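Side-chain contact in short chain dehydrogenase (Salmonella typhi, PDB 3G1T), which probably catalyses an NAD(P)-dependent oxidation or reduction, as a short-chain dehydrogenase with a Rossmann fold: residues P116-W119 and Q120-Q124. Numbering follows the deposited sequence.
Sequences PQIW and QDVMQ
Two donors of one residue, Gln120, converge on the carbonyl oxygen of Pro116, from opposite faces of its plane. The backbone bond, Gln120 N to Pro116 O at 3.0 Å, belongs to the regular i to i+4 series of an alpha helix in its first turns. The second comes from the side chain: Gln120 NE2 lies 3.2 Å from Pro116 O, well above the carbonyl plane, although the oxygen stays close to the plane of the glutamine amide. To bring the amide back over the preceding turn, the Gln120 chain adopts an unusual chi1 of -121° and bends again at chi2. Its other end is also engaged, since OE1 accepts a hydrogen bond from Gln124 of the second subunit, so both ends of the amide help fix its rotation.

Gln117, the residue after Pro116, reaches forward along the helix instead. It has CG anti to the backbone N (chi1 -173°), then turns at chi2 so that NE2 meets Asp121 OD1 at 3.1 Å. The bond is bent (137° at the hydrogen), and the donor stands above the carboxylate plane.

Around the helix, Trp119 and Met123 run side by side. Met123 CG packs 4.0 Å from Trp119 NE1, itself hydrogen-bonded to Asn128 OD1 of the second subunit, and SD makes an oblique Met-aromatic contact. The indole stacks on Phe131 of the second subunit, while Trp119 and Val122 also pack against helix 165-185 of their own chain. Helices 116-142 and 165-185 probably correspond to the pair that commonly builds a four-helix bundle across the short-chain dehydrogenase dimer interface.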
# COMPACT_ATOMS: atom_id res chain seq x y z
N PRO A 116 11.01 -11.42 4.10
CA PRO A 116 9.98 -10.69 4.91
C PRO A 116 10.43 -9.44 5.65
O PRO A 116 9.67 -8.44 5.74
CB PRO A 116 9.45 -11.76 5.86
CG PRO A 116 9.65 -13.07 5.03
CD PRO A 116 10.99 -12.88 4.38
N GLN A 117 11.64 -9.48 6.19
CA GLN A 117 12.17 -8.34 6.93
C GLN A 117 12.41 -7.18 6.00
O GLN A 117 12.10 -6.05 6.35
CB GLN A 117 13.45 -8.72 7.72
CG GLN A 117 13.95 -7.59 8.66
CD GLN A 117 12.85 -7.04 9.62
OE1 GLN A 117 12.52 -7.67 10.65
NE2 GLN A 117 12.24 -5.87 9.26
N ILE A 118 13.03 -7.43 4.83
CA ILE A 118 13.28 -6.32 3.87
C ILE A 118 11.94 -5.73 3.42
O ILE A 118 11.77 -4.48 3.28
CB ILE A 118 14.12 -6.71 2.63
CG1 ILE A 118 15.54 -7.21 3.02
CG2 ILE A 118 14.19 -5.52 1.73
CD1 ILE A 118 16.22 -6.33 3.97
N TRP A 119 10.97 -6.63 3.26
CA TRP A 119 9.62 -6.25 2.79
C TRP A 119 9.01 -5.26 3.83
O TRP A 119 8.49 -4.18 3.47
CB TRP A 119 8.75 -7.49 2.62
CG TRP A 119 7.19 -7.17 2.48
CD1 TRP A 119 6.37 -6.66 3.46
CD2 TRP A 119 6.39 -7.29 1.29
NE1 TRP A 119 5.08 -6.47 2.94
CE2 TRP A 119 5.07 -6.87 1.62
CE3 TRP A 119 6.63 -7.76 0.00
CZ2 TRP A 119 4.01 -6.90 0.68
CZ3 TRP A 119 5.61 -7.79 -0.94
CH2 TRP A 119 4.29 -7.34 -0.60
N GLN A 120 9.10 -5.60 5.12
CA GLN A 120 8.65 -4.72 6.22
C GLN A 120 9.40 -3.41 6.23
O GLN A 120 8.80 -2.34 6.43
CB GLN A 120 8.78 -5.44 7.58
CG GLN A 120 7.49 -5.60 8.40
CD GLN A 120 7.14 -7.05 8.85
OE1 GLN A 120 6.22 -7.23 9.62
NE2 GLN A 120 7.85 -8.07 8.32
N ASP A 121 10.71 -3.44 5.97
CA ASP A 121 11.53 -2.18 5.95
C ASP A 121 11.06 -1.24 4.85
O ASP A 121 10.99 -0.01 5.06
CB ASP A 121 13.02 -2.51 5.66
CG ASP A 121 13.71 -3.25 6.78
OD1 ASP A 121 13.20 -3.29 7.88
OD2 ASP A 121 14.80 -3.83 6.56
N VAL A 122 10.75 -1.80 3.66
CA VAL A 122 10.27 -1.01 2.51
C VAL A 122 8.96 -0.35 2.91
O VAL A 122 8.77 0.86 2.61
CB VAL A 122 10.13 -1.86 1.16
CG1 VAL A 122 9.37 -1.10 0.07
CG2 VAL A 122 11.55 -2.23 0.65
N MET A 123 8.08 -1.11 3.55
CA MET A 123 6.77 -0.55 3.94
C MET A 123 7.00 0.58 4.97
O MET A 123 6.29 1.60 4.96
CB MET A 123 5.84 -1.63 4.51
CG MET A 123 5.20 -2.52 3.34
SD MET A 123 4.26 -1.78 1.92
CE MET A 123 2.93 -1.30 2.95
N GLN A 124 7.92 0.35 5.88
CA GLN A 124 8.16 1.31 6.97
C GLN A 124 8.68 2.62 6.42
O GLN A 124 8.27 3.70 6.90
CB GLN A 124 9.16 0.76 8.02
CG GLN A 124 9.19 1.60 9.34
CD GLN A 124 7.83 1.58 10.02
OE1 GLN A 124 7.10 0.62 9.86
NE2 GLN A 124 7.53 2.57 10.89